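Local atomic coordinates of CglIIR protein (Corynebacterium glutamicum, PDB entry 6F1S), a protein that probably powers, as the NTP-hydrolysing helicase-like H subunit, DNA restriction by the CglI endonuclease, and is represented here by its C-terminal domain. Residues G19-A24 with V154-L159; T59-F64 with T75-L80; T91-L96 with H124-L129; G107-P112 with Y130-V135. One frame throughout, in Å; residues are numbered along the deposited sequence.

Contact 1 (G19-A24 with V154-L159)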
loop_
_atom_site.group_PDB
_atom_site.type_symbol
_atom_site.label_atom_id
_atom_site.label_comp_id
_atom_site.label_asym_id
_atom_site.label_seq_id
_atom_site.Cartn_x
_atom_site.Cartn_y
_atom_site.Cartn_z
ATOM N N GLY A 19 -6.598 5.791 12.740
ATOM C CA GLY A 19 -7.921 5.953 12.164
ATOM C C GLY A 19 -7.961 6.781 10.895
ATOM O O GLY A 19 -9.036 7.107 10.396
ATOM N N VAL A 20 -6.787 7.120 10.373
ATOM C CA VAL A 20 -6.675 7.908 9.151
ATOM C C VAL A 20 -5.943 7.115 8.063
ATOM O O VAL A 20 -4.961 6.421 8.346
ATOM C CB VAL A 20 -5.940 9.246 9.422
ATOM C CG1 VAL A 20 -5.765 10.047 8.138
ATOM C CG2 VAL A 20 -6.693 10.068 10.471
ATOM N N ASN A 21 -6.446 7.188 6.830
ATOM C CA ASN A 21 -5.751 6.621 5.673
ATOM C C ASN A 21 -4.595 7.514 5.236
ATOM O O ASN A 21 -4.732 8.728 5.180
ATOM C CB ASN A 21 -6.706 6.430 4.489
ATOM C CG ASN A 21 -7.548 5.172 4.596
ATOM O OD1 ASN A 21 -7.053 4.095 4.930
ATOM N ND2 ASN A 21 -8.833 5.302 4.288
ATOM N N TYR A 22 -3.459 6.912 4.920
ATOM C CA TYR A 22 -2.364 7.645 4.295
ATOM C C TYR A 22 -1.853 6.843 3.114
ATOM O O TYR A 22 -1.544 5.663 3.256
ATOM C CB TYR A 22 -1.220 7.903 5.283
ATOM C CG TYR A 22 -1.608 8.674 6.526
ATOM C CD1 TYR A 22 -1.658 10.063 6.521
ATOM C CD2 TYR A 22 -1.912 8.012 7.707
ATOM C CE1 TYR A 22 -2.009 10.771 7.661
ATOM C CE2 TYR A 22 -2.264 8.709 8.850
ATOM C CZ TYR A 22 -2.310 10.088 8.823
ATOM O OH TYR A 22 -2.662 10.779 9.964
ATOM N N PHE A 23 -1.772 7.459 1.944
ATOM C CA PHE A 23 -1.209 6.747 0.804
ATOM C C PHE A 23 -0.071 7.538 0.162
ATOM O O PHE A 23 -0.051 8.763 0.197
ATOM C CB PHE A 23 -2.304 6.410 -0.227
ATOM C CG PHE A 23 -2.532 7.476 -1.271
ATOM C CD1 PHE A 23 -3.415 8.520 -1.033
ATOM C CD2 PHE A 23 -1.890 7.412 -2.503
ATOM C CE1 PHE A 23 -3.644 9.495 -1.992
ATOM C CE2 PHE A 23 -2.109 8.381 -3.468
ATOM C CZ PHE A 23 -2.992 9.429 -3.214
ATOM N N ALA A 24 0.884 6.816 -0.405
ATOM C CA ALA A 24 2.003 7.428 -1.106
ATOM C C ALA A 24 1.558 8.002 -2.445
ATOM O O ALA A 24 1.132 7.268 -3.333
ATOM C CB ALA A 24 3.120 6.412 -1.316
ATOM N N VAL A 154 0.764 0.978 -5.396
ATOM C CA VAL A 154 0.620 2.138 -4.522
ATOM C C VAL A 154 0.110 1.711 -3.141
ATOM O O VAL A 154 -0.933 1.070 -3.031
ATOM C CB VAL A 154 -0.333 3.184 -5.128
ATOM C CG1 VAL A 154 -0.298 4.460 -4.313
ATOM C CG2 VAL A 154 0.038 3.465 -6.580
ATOM N N PRO A 155 0.860 2.049 -2.086
ATOM C CA PRO A 155 0.481 1.651 -0.728
ATOM C C PRO A 155 -0.422 2.658 -0.010
ATOM O O PRO A 155 -0.240 3.864 -0.124
ATOM C CB PRO A 155 1.834 1.549 -0.022
ATOM C CG PRO A 155 2.650 2.621 -0.685
ATOM C CD PRO A 155 2.206 2.651 -2.131
ATOM N N ASN A 156 -1.395 2.139 0.725
ATOM C CA ASN A 156 -2.249 2.947 1.580
ATOM C C ASN A 156 -2.271 2.304 2.953
ATOM O O ASN A 156 -2.644 1.147 3.091
ATOM C CB ASN A 156 -3.666 3.056 1.003
ATOM C CG ASN A 156 -4.638 3.744 1.951
ATOM O OD1 ASN A 156 -4.945 4.925 1.793
ATOM N ND2 ASN A 156 -5.134 3.003 2.938
ATOM N N ILE A 157 -1.848 3.048 3.967
ATOM C CA ILE A 157 -1.753 2.503 5.312
ATOM C C ILE A 157 -2.743 3.175 6.248
ATOM O O ILE A 157 -3.143 4.321 6.034
ATOM C CB ILE A 157 -0.331 2.661 5.889
ATOM C CG1 ILE A 157 0.048 4.141 5.940
ATOM C CG2 ILE A 157 0.677 1.875 5.057
ATOM C CD1 ILE A 157 1.427 4.409 6.488
ATOM N N LYS A 158 -3.140 2.446 7.282
ATOM C CA LYS A 158 -4.067 2.956 8.277
ATOM C C LYS A 158 -3.837 2.224 9.591
ATOM O O LYS A 158 -3.935 0.999 9.650
ATOM C CB LYS A 158 -5.511 2.791 7.801
ATOM C CG LYS A 158 -6.569 3.268 8.784
ATOM C CD LYS A 158 -7.957 3.159 8.157
ATOM C CE LYS A 158 -9.041 3.656 9.092
ATOM N NZ LYS A 158 -9.277 2.702 10.206
ATOM N N LEU A 159 -3.506 2.973 10.638
ATOM C CA LEU A 159 -3.305 2.388 11.962
ATOM C C LEU A 159 -4.642 2.300 12.700
ATOM O O LEU A 159 -5.536 3.116 12.468
ATOM C CB LEU A 159 -2.278 3.203 12.761
ATOM C CG LEU A 159 -0.807 3.087 12.326
ATOM C CD1 LEU A 159 0.060 4.112 13.023
ATOM C CD2 LEU A 159 -0.259 1.699 12.589
#
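Asn156 and Asn21 interlock their amides where strand 152-158 runs antiparallel to strand 21-23. CG of Asn156 lies anti to its own backbone N (chi1 173°), and ND2 donates to Asn21 OD1 over 3.0 Å in an almost straight bond. The acceptor lies in the amide plane of Asn156, whereas the donor stands above the carbonyl plane of Asn21, with the two amide planes 62° apart. On the other branch, Asn156 OD1 settles into the notch between Asn21 CB and Phe23 CB, 3.6 Å from each. Beyond Asn21 the aliphatic part of Lys158 fills the next hollow: CD comes to 3.5 Å from Asn21 OD1, CG passes Val20 O and CE approaches Gly19 O. Two polar ends turn elsewhere: Asn21 ND2 bonds to Ser118 OG on helix 112-120, Lys158 NZ to Glu121 O.

Strand 21-23 is an outermost strand of the five-stranded mixed sheet, and Tyr22 with Ile157 makes a regular antiparallel hydrogen-bonded pair there. On the face carrying these two side chains, Ile157 CG1 lies 4.0 Å from Tyr22 CB, and Ile157 packs further on Phe76 of helix 73-86. Val154 works like a wedge at the far end. Its CG1 sits 3.3 Å from Ala24 O while touching the edge of the Phe23 ring at CD2. Next to it, Ala24 CB rests on Pro155 CG at 3.9 Å, and Ala24 N bonds back to Pro155 O. At the other end, Gly19 N reaches Leu159 O over 2.9 Å.

Contact 2 (T59-F64 with T75-L80)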
loop_
_atom_site.group_PDB
_atom_site.type_symbol
_atom_site.label_atom_id
_atom_site.label_comp_id
_atom_site.label_asym_id
_atom_site.label_seq_id
_atom_site.Cartn_x
_atom_site.Cartn_y
_atom_site.Cartn_z
ATOM N N THR A 59 8.688 -6.350 5.494
ATOM C CA THR A 59 9.512 -6.781 4.372
ATOM C C THR A 59 8.980 -6.234 3.056
ATOM O O THR A 59 9.748 -5.811 2.190
ATOM C CB THR A 59 9.581 -8.321 4.303
ATOM O OG1 THR A 59 10.100 -8.827 5.540
ATOM C CG2 THR A 59 10.465 -8.778 3.152
ATOM N N ILE A 60 7.658 -6.250 2.916
ATOM C CA ILE A 60 6.993 -5.729 1.728
ATOM C C ILE A 60 7.139 -4.213 1.654
ATOM O O ILE A 60 7.445 -3.658 0.597
ATOM C CB ILE A 60 5.501 -6.117 1.720
ATOM C CG1 ILE A 60 5.354 -7.618 1.446
ATOM C CG2 ILE A 60 4.726 -5.290 0.708
ATOM C CD1 ILE A 60 3.969 -8.155 1.704
ATOM N N LEU A 61 6.946 -3.550 2.790
ATOM C CA LEU A 61 7.085 -2.102 2.861
ATOM C C LEU A 61 8.507 -1.651 2.524
ATOM O O LEU A 61 8.697 -0.610 1.893
ATOM C CB LEU A 61 6.677 -1.596 4.252
ATOM C CG LEU A 61 5.183 -1.702 4.591
ATOM C CD1 LEU A 61 4.907 -1.282 6.030
ATOM C CD2 LEU A 61 4.340 -0.876 3.629
ATOM N N ASN A 62 9.503 -2.441 2.927
ATOM C CA ASN A 62 10.903 -2.122 2.639
ATOM C C ASN A 62 11.219 -2.117 1.153
ATOM O O ASN A 62 12.236 -1.577 0.736
ATOM C CB ASN A 62 11.839 -3.107 3.337
ATOM C CG ASN A 62 11.960 -2.842 4.817
ATOM O OD1 ASN A 62 11.920 -1.693 5.258
ATOM N ND2 ASN A 62 12.104 -3.904 5.597
ATOM N N ALA A 63 10.353 -2.729 0.355
ATOM C CA ALA A 63 10.550 -2.745 -1.084
ATOM C C ALA A 63 10.229 -1.379 -1.670
ATOM O O ALA A 63 10.513 -1.111 -2.840
ATOM C CB ALA A 63 9.701 -3.817 -1.725
ATOM N N PHE A 64 9.637 -0.516 -0.846
ATOM C CA PHE A 64 9.252 0.823 -1.276
ATOM C C PHE A 64 10.250 1.881 -0.827
ATOM O O PHE A 64 10.807 1.810 0.271
ATOM C CB PHE A 64 7.864 1.195 -0.736
ATOM C CG PHE A 64 6.723 0.482 -1.416
ATOM C CD1 PHE A 64 6.051 1.074 -2.473
ATOM C CD2 PHE A 64 6.308 -0.769 -0.983
ATOM C CE1 PHE A 64 4.983 0.424 -3.092
ATOM C CE2 PHE A 64 5.251 -1.420 -1.598
ATOM C CZ PHE A 64 4.591 -0.823 -2.658
ATOM N N THR A 75 7.973 5.555 10.348
ATOM C CA THR A 75 7.097 5.686 11.515
ATOM C C THR A 75 6.061 4.572 11.571
ATOM O O THR A 75 5.816 3.985 12.625
ATOM C CB THR A 75 6.367 7.049 11.522
ATOM O OG1 THR A 75 7.315 8.087 11.779
ATOM C CG2 THR A 75 5.298 7.092 12.595
ATOM N N PHE A 76 5.452 4.289 10.426
ATOM C CA PHE A 76 4.441 3.244 10.336
ATOM C C PHE A 76 5.042 1.896 10.720
ATOM O O PHE A 76 4.467 1.157 11.520
ATOM C CB PHE A 76 3.848 3.197 8.927
ATOM C CG PHE A 76 2.771 2.162 8.753
ATOM C CD1 PHE A 76 1.513 2.353 9.302
ATOM C CD2 PHE A 76 3.014 1.005 8.029
ATOM C CE1 PHE A 76 0.515 1.406 9.140
ATOM C CE2 PHE A 76 2.021 0.050 7.862
ATOM C CZ PHE A 76 0.770 0.251 8.419
ATOM N N LYS A 77 6.212 1.597 10.163
ATOM C CA LYS A 77 6.926 0.370 10.498
ATOM C C LYS A 77 7.261 0.324 11.989
ATOM O O LYS A 77 7.100 -0.714 12.633
ATOM C CB LYS A 77 8.195 0.236 9.650
ATOM C CG LYS A 77 7.923 -0.236 8.218
ATOM C CD LYS A 77 9.206 -0.567 7.473
ATOM C CE LYS A 77 10.057 0.675 7.254
ATOM N NZ LYS A 77 11.365 0.349 6.619
ATOM N N ALA A 78 7.704 1.451 12.538
ATOM C CA ALA A 78 7.981 1.538 13.970
ATOM C C ALA A 78 6.731 1.222 14.792
ATOM O O ALA A 78 6.799 0.492 15.783
ATOM C CB ALA A 78 8.519 2.916 14.329
ATOM N N ALA A 79 5.592 1.762 14.367
ATOM C CA ALA A 79 4.320 1.495 15.035
ATOM C C ALA A 79 3.980 0.010 15.016
ATOM O O ALA A 79 3.491 -0.533 16.003
ATOM C CB ALA A 79 3.205 2.295 14.387
ATOM N N LEU A 80 4.245 -0.642 13.888
ATOM C CA LEU A 80 3.964 -2.065 13.751
ATOM C C LEU A 80 4.823 -2.898 14.696
ATOM O O LEU A 80 4.346 -3.877 15.268
ATOM C CB LEU A 80 4.180 -2.519 12.309
ATOM C CG LEU A 80 3.274 -1.864 11.267
ATOM C CD1 LEU A 80 3.618 -2.384 9.888
ATOM C CD2 LEU A 80 1.803 -2.103 11.587
HETATM O O HOH W 1 10.534 1.261 3.761
#
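Lys77 on helix 73-86 reaches over to Leu61 and Asn62, beside the type I turn from Leu61 to Phe64 that follows helix 54-61. Its CB already points toward that turn. CG, anti to the carbonyl carbon (chi1 -78°), lies 3.9 Å from Leu61 CD1. CD then comes near Asn62 OD1, and a bend at chi3 (-66°) places CE 3.6 Å from the same oxygen. NZ, at the tip, donates to Asn62 OD1 at 2.5 Å, a short distance that should be taken loosely at this resolution. The donor sits close to the extension of the Asn62 C=O bond. A water is the second partner of NZ, 3.1 Å away, and this water donates in turn to Leu61 O, which also accepts the Phe64 N-H of the turn.

Below this polar rim the contact is greasy. Leu61 crosses Phe76 at about a right angle and sets CD1 against the edge of the ring, 3.6 Å from Phe76 CD2, with Leu80 CD1 a looser neighbour. This is plain packing between two successive helices that both lie against the mixed sheet; Leu80 reaches on to Pro125.

The amide oxygen and the water-linked carbonyl near the C-terminal end of helix 54-61 would suit a positively charged ammonium, and the methylenes of Lys77 pass from buried leucine to this polar rim.

Contact 3 (T91-L96 with H124-L129)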
loop_
_atom_site.group_PDB
_atom_site.type_symbol
_atom_site.label_atom_id
_atom_site.label_comp_id
_atom_site.label_asym_id
_atom_site.label_seq_id
_atom_site.Cartn_x
_atom_site.Cartn_y
_atom_site.Cartn_z
ATOM N N THR A 91 -2.216 -9.319 14.143
ATOM C CA THR A 91 -1.778 -9.397 12.759
ATOM C C THR A 91 -2.258 -8.177 11.978
ATOM O O THR A 91 -3.205 -7.496 12.379
ATOM C CB THR A 91 -2.289 -10.685 12.063
ATOM O OG1 THR A 91 -3.719 -10.743 12.135
ATOM C CG2 THR A 91 -1.705 -11.923 12.725
ATOM N N ALA A 92 -1.593 -7.902 10.864
ATOM C CA ALA A 92 -2.023 -6.843 9.970
ATOM C C ALA A 92 -2.973 -7.406 8.927
ATOM O O ALA A 92 -2.921 -8.592 8.598
ATOM C CB ALA A 92 -0.825 -6.176 9.301
ATOM N N ARG A 93 -3.854 -6.549 8.428
ATOM C CA ARG A 93 -4.731 -6.900 7.322
ATOM C C ARG A 93 -4.158 -6.320 6.031
ATOM O O ARG A 93 -3.732 -5.163 5.993
ATOM C CB ARG A 93 -6.150 -6.386 7.574
ATOM C CG ARG A 93 -7.177 -6.803 6.533
ATOM C CD ARG A 93 -8.555 -6.310 6.929
ATOM N NE ARG A 93 -9.584 -6.648 5.951
ATOM C CZ ARG A 93 -10.826 -6.172 5.976
ATOM N NH1 ARG A 93 -11.200 -5.328 6.932
ATOM N NH2 ARG A 93 -11.694 -6.536 5.041
HETATM N N MSE A 94 -4.125 -7.133 4.982
HETATM C CA MSE A 94 -3.584 -6.681 3.707
HETATM C C MSE A 94 -4.565 -6.929 2.567
HETATM O O MSE A 94 -5.072 -8.043 2.387
HETATM C CB MSE A 94 -2.243 -7.357 3.402
HETATM C CG MSE A 94 -1.589 -6.812 2.137
HETATM SE SE MSE A 94 0.296 -7.293 1.898
HETATM C CE MSE A 94 0.075 -9.126 1.268
ATOM N N VAL A 95 -4.823 -5.869 1.807
ATOM C CA VAL A 95 -5.726 -5.925 0.673
ATOM C C VAL A 95 -4.955 -5.602 -0.606
ATOM O O VAL A 95 -4.306 -4.560 -0.705
ATOM C CB VAL A 95 -6.915 -4.951 0.850
ATOM C CG1 VAL A 95 -7.808 -4.945 -0.379
ATOM C CG2 VAL A 95 -7.715 -5.316 2.100
ATOM N N LEU A 96 -5.012 -6.521 -1.565
ATOM C CA LEU A 96 -4.341 -6.364 -2.849
ATOM C C LEU A 96 -5.375 -6.224 -3.951
ATOM O O LEU A 96 -6.187 -7.126 -4.151
ATOM C CB LEU A 96 -3.432 -7.561 -3.154
ATOM C CG LEU A 96 -2.400 -8.001 -2.115
ATOM C CD1 LEU A 96 -1.639 -9.236 -2.602
ATOM C CD2 LEU A 96 -1.438 -6.874 -1.791
ATOM N N HIS A 124 -7.289 -4.184 13.058
ATOM C CA HIS A 124 -6.037 -4.541 12.403
ATOM C C HIS A 124 -5.369 -3.343 11.745
ATOM O O HIS A 124 -6.025 -2.561 11.057
ATOM C CB HIS A 124 -6.271 -5.623 11.342
ATOM C CG HIS A 124 -6.755 -6.928 11.894
ATOM N ND1 HIS A 124 -5.916 -7.837 12.500
ATOM C CD2 HIS A 124 -7.990 -7.483 11.915
ATOM C CE1 HIS A 124 -6.614 -8.891 12.881
ATOM N NE2 HIS A 124 -7.875 -8.701 12.536
ATOM N N PRO A 125 -4.054 -3.192 11.958
ATOM C CA PRO A 125 -3.286 -2.297 11.091
ATOM C C PRO A 125 -3.536 -2.709 9.646
ATOM O O PRO A 125 -3.486 -3.901 9.348
ATOM C CB PRO A 125 -1.838 -2.546 11.509
ATOM C CG PRO A 125 -1.932 -3.066 12.900
ATOM C CD PRO A 125 -3.209 -3.846 12.972
ATOM N N LEU A 126 -3.833 -1.750 8.778
ATOM C CA LEU A 126 -4.310 -2.066 7.442
ATOM C C LEU A 126 -3.361 -1.574 6.351
ATOM O O LEU A 126 -2.967 -0.409 6.336
ATOM C CB LEU A 126 -5.706 -1.462 7.232
ATOM C CG LEU A 126 -6.358 -1.698 5.873
ATOM C CD1 LEU A 126 -6.579 -3.182 5.632
ATOM C CD2 LEU A 126 -7.672 -0.936 5.758
ATOM N N LEU A 127 -2.990 -2.477 5.446
ATOM C CA LEU A 127 -2.236 -2.113 4.246
ATOM C C LEU A 127 -3.042 -2.458 2.999
ATOM O O LEU A 127 -3.390 -3.618 2.766
ATOM C CB LEU A 127 -0.876 -2.821 4.205
ATOM C CG LEU A 127 -0.028 -2.655 2.930
ATOM C CD1 LEU A 127 0.476 -1.225 2.769
ATOM C CD2 LEU A 127 1.141 -3.645 2.874
ATOM N N ILE A 128 -3.352 -1.441 2.206
ATOM C CA ILE A 128 -4.029 -1.646 0.935
ATOM C C ILE A 128 -3.056 -1.346 -0.198
ATOM O O ILE A 128 -2.482 -0.260 -0.255
ATOM C CB ILE A 128 -5.283 -0.750 0.806
ATOM C CG1 ILE A 128 -6.246 -1.005 1.973
ATOM C CG2 ILE A 128 -5.965 -0.972 -0.529
ATOM C CD1 ILE A 128 -7.538 -0.181 1.908
ATOM N N LEU A 129 -2.858 -2.311 -1.090
ATOM C CA LEU A 129 -1.963 -2.118 -2.227
ATOM C C LEU A 129 -2.745 -2.116 -3.543
ATOM O O LEU A 129 -3.493 -3.046 -3.838
ATOM C CB LEU A 129 -0.873 -3.197 -2.246
ATOM C CG LEU A 129 0.205 -3.055 -1.163
ATOM C CD1 LEU A 129 1.033 -4.329 -0.992
ATOM C CD2 LEU A 129 1.111 -1.885 -1.462
#
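Thr91 and His124 start the contact with its one side-chain hydrogen bond: His124 ND1 donates to Thr91 O over 2.7 Å. The oxygen lies at the imidazole edge, in the ring plane, but the donor stands 43° above the carbonyl plane of Thr91. His124 CE1 passes Thr91 OG1 alongside.

The backbone ladder follows. Arg93 N binds Pro125 O, Arg93 O takes Leu127 N, Val95 N binds Leu127 O, and Val95 O takes Leu129 N at 2.7 Å. Each strand thus offers alternate residues to the other.

Apolar contacts line both faces. On one, two pairs lie side by side: selenomethionine Met94 brings SE to 3.9 Å from Leu127 CD2, and Leu96 CD2 meets Leu129 CD1 at 3.6 Å. On the other, the aliphatic part of Arg93 runs alongside Leu126, with CD1 of the leucine 3.8 Å from Arg93 CB, and Val95 CB lies more loosely near Ile128 CG1.

Charge lies beyond this pair: the Arg93 guanidinium makes salt bridges to Asp49 and Glu121, and Glu121 also accepts the His124 backbone N-H.

Strands 92-100 and 126-132, side by side and parallel in mid-sheet with helix 112-120 between them in the chain, form a classic beta-alpha-beta crossover.

Contact 4 (G107-P112 with Y130-V135). With EDO (1,2-ethanediol), chain C.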
loop_
_atom_site.group_PDB
_atom_site.type_symbol
_atom_site.label_atom_id
_atom_site.label_comp_id
_atom_site.label_asym_id
_atom_site.label_seq_id
_atom_site.Cartn_x
_atom_site.Cartn_y
_atom_site.Cartn_z
ATOM N N GLY A 107 -4.602 13.170 -6.038
ATOM C CA GLY A 107 -4.902 13.428 -4.642
ATOM C C GLY A 107 -5.654 12.322 -3.930
ATOM O O GLY A 107 -5.881 12.402 -2.722
ATOM N N ALA A 108 -6.037 11.286 -4.672
ATOM C CA ALA A 108 -6.808 10.181 -4.105
ATOM C C ALA A 108 -6.389 8.855 -4.720
ATOM O O ALA A 108 -5.833 8.823 -5.820
ATOM C CB ALA A 108 -8.295 10.412 -4.316
ATOM N N LEU A 109 -6.658 7.764 -4.010
ATOM C CA LEU A 109 -6.299 6.434 -4.495
ATOM C C LEU A 109 -7.470 5.458 -4.442
ATOM O O LEU A 109 -7.849 4.877 -5.455
ATOM C CB LEU A 109 -5.136 5.854 -3.684
ATOM C CG LEU A 109 -4.697 4.456 -4.127
ATOM C CD1 LEU A 109 -4.117 4.513 -5.539
ATOM C CD2 LEU A 109 -3.701 3.847 -3.143
ATOM N N LEU A 110 -8.038 5.295 -3.251
ATOM C CA LEU A 110 -9.010 4.241 -2.971
ATOM C C LEU A 110 -10.348 4.378 -3.687
ATOM O O LEU A 110 -10.863 5.478 -3.891
ATOM C CB LEU A 110 -9.268 4.164 -1.463
ATOM C CG LEU A 110 -8.041 3.928 -0.585
ATOM C CD1 LEU A 110 -8.455 3.859 0.879
ATOM C CD2 LEU A 110 -7.302 2.660 -1.016
ATOM N N SER A 111 -10.890 3.224 -4.059
ATOM C CA SER A 111 -12.238 3.079 -4.586
ATOM C C SER A 111 -13.269 3.315 -3.478
ATOM O O SER A 111 -12.922 3.269 -2.295
ATOM C CB SER A 111 -12.415 1.676 -5.166
ATOM O OG SER A 111 -12.653 0.755 -4.115
ATOM N N PRO A 112 -14.543 3.551 -3.850
ATOM C CA PRO A 112 -15.560 3.724 -2.804
ATOM C C PRO A 112 -15.683 2.496 -1.909
ATOM O O PRO A 112 -15.935 2.632 -0.714
ATOM C CB PRO A 112 -16.848 3.946 -3.599
ATOM C CG PRO A 112 -16.394 4.446 -4.935
ATOM C CD PRO A 112 -15.107 3.740 -5.201
ATOM N N TYR A 130 -2.577 -1.048 -4.316
ATOM C CA TYR A 130 -3.228 -0.912 -5.614
ATOM C C TYR A 130 -2.222 -1.098 -6.740
ATOM O O TYR A 130 -1.216 -0.384 -6.800
ATOM C CB TYR A 130 -3.900 0.458 -5.756
ATOM C CG TYR A 130 -5.346 0.526 -5.310
ATOM C CD1 TYR A 130 -5.820 -0.291 -4.297
ATOM C CD2 TYR A 130 -6.236 1.416 -5.906
ATOM C CE1 TYR A 130 -7.138 -0.224 -3.881
ATOM C CE2 TYR A 130 -7.555 1.483 -5.501
ATOM C CZ TYR A 130 -8.000 0.658 -4.488
ATOM O OH TYR A 130 -9.311 0.707 -4.067
ATOM N N ARG A 131 -2.493 -2.050 -7.628
ATOM C CA ARG A 131 -1.636 -2.275 -8.788
ATOM C C ARG A 131 -2.174 -1.503 -9.984
ATOM O O ARG A 131 -3.283 -1.745 -10.440
ATOM C CB ARG A 131 -1.533 -3.767 -9.117
ATOM C CG ARG A 131 -0.421 -4.133 -10.103
ATOM C CD ARG A 131 -0.498 -5.606 -10.489
ATOM N NE ARG A 131 0.638 -6.035 -11.298
ATOM C CZ ARG A 131 0.689 -5.936 -12.623
ATOM N NH1 ARG A 131 -0.333 -5.413 -13.290
ATOM N NH2 ARG A 131 1.762 -6.356 -13.280
ATOM N N ILE A 132 -1.379 -0.565 -10.483
ATOM C CA ILE A 132 -1.790 0.274 -11.603
ATOM C C ILE A 132 -0.875 0.062 -12.796
ATOM O O ILE A 132 0.342 0.211 -12.686
ATOM C CB ILE A 132 -1.787 1.763 -11.224
ATOM C CG1 ILE A 132 -2.739 2.009 -10.057
ATOM C CG2 ILE A 132 -2.164 2.625 -12.425
ATOM C CD1 ILE A 132 -2.673 3.412 -9.502
ATOM N N GLU A 133 -1.474 -0.279 -13.934
ATOM C CA GLU A 133 -0.725 -0.582 -15.146
ATOM C C GLU A 133 -1.411 0.013 -16.375
ATOM O O GLU A 133 -2.633 0.048 -16.449
ATOM C CB GLU A 133 -0.575 -2.096 -15.302
ATOM C CG GLU A 133 0.294 -2.536 -16.460
ATOM C CD GLU A 133 0.010 -3.964 -16.887
ATOM O OE1 GLU A 133 0.270 -4.895 -16.098
ATOM O OE2 GLU A 133 -0.486 -4.154 -18.016
ATOM N N GLY A 134 -0.617 0.484 -17.333
ATOM C CA GLY A 134 -1.137 0.957 -18.605
ATOM C C GLY A 134 -1.810 2.313 -18.532
ATOM O O GLY A 134 -2.808 2.559 -19.205
ATOM N N VAL A 135 -1.244 3.199 -17.722
ATOM C CA VAL A 135 -1.805 4.520 -17.470
ATOM C C VAL A 135 -0.791 5.608 -17.841
ATOM O O VAL A 135 -1.158 6.698 -18.297
ATOM C CB VAL A 135 -2.230 4.645 -15.981
ATOM C CG1 VAL A 135 -2.102 6.062 -15.472
ATOM C CG2 VAL A 135 -3.642 4.119 -15.782
HETATM C C1 EDO C . -10.018 2.561 -7.698
HETATM O O1 EDO C . -10.291 3.932 -7.368
HETATM C C2 EDO C . -10.744 2.151 -8.975
HETATM O O2 EDO C . -9.824 2.090 -10.074
#
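The chi1 of Leu109 (180°) sets CG anti to the backbone N, where it meets the Tyr130 ring, while the Tyr130 chi1 of -91° is displaced from the usual staggered value. The two side chains slide past each other in opposite directions. Leu109 CG comes to 3.8 Å from Tyr130 CD2, as does the branch atom CD1, and further along the ring Tyr130 CE2 approaches Leu109 O at 3.4 Å. Leu110 crosses the tyrosine at about a right angle, with CD2 set 4.1 Å from both CZ and CE1. Ile132, two residues on along the strand, adds a looser touch on Leu109 CD1.

At the ring tip, Ser111 N donates to Tyr130 OH over 3.0 Å in a nearly straight bond (172°). The exact place of that hydroxyl is less sure, as it stands too close to another atom of the model. Ser111 OG is also near it, but at most weakly bonded; its firm partner is the backbone N of Asp114, which it caps as the N-cap of helix 112-120. A molecule of 1,2-ethanediol, probably from the crystallisation liquor, lies at the ring edge with C1 3.5 Å from Tyr130 CE2, and its O1 donates to Leu109 O at 3.2 Å.

Tyr130 therefore joins the sheet to the loop leading into helix 112-120 in two ways. Its carbon skeleton is packed by leucines, and its oxygen probably accepts the Ser111 N-H, if the hydroxyl is rightly placed, while the Ser111 hydroxyl caps the helix.

In the fold
From the N terminus, residues 19-24 open contact 1, which closes at 154-159 near the end of the modelled chain and so encloses the other three. Contact 2 closes first, a short loop joining helix 54-61 to helix 73-86; contacts 3 and 4 come after it in the chain. These two cross: residues 107-112 fall between the segments of contact 3, and 130-135 lies beyond 124-129. Strand 126-132 bonds to strand 152-158, so contacts 1 and 3 are strand pairings of one sheet, and contact 4 ties the loop before helix 112-120 to it. Contact 2 packs on the sheet through Leu61 against Leu127 and Ile60 against Met94, about 21 Å from contact 4, centre to centre.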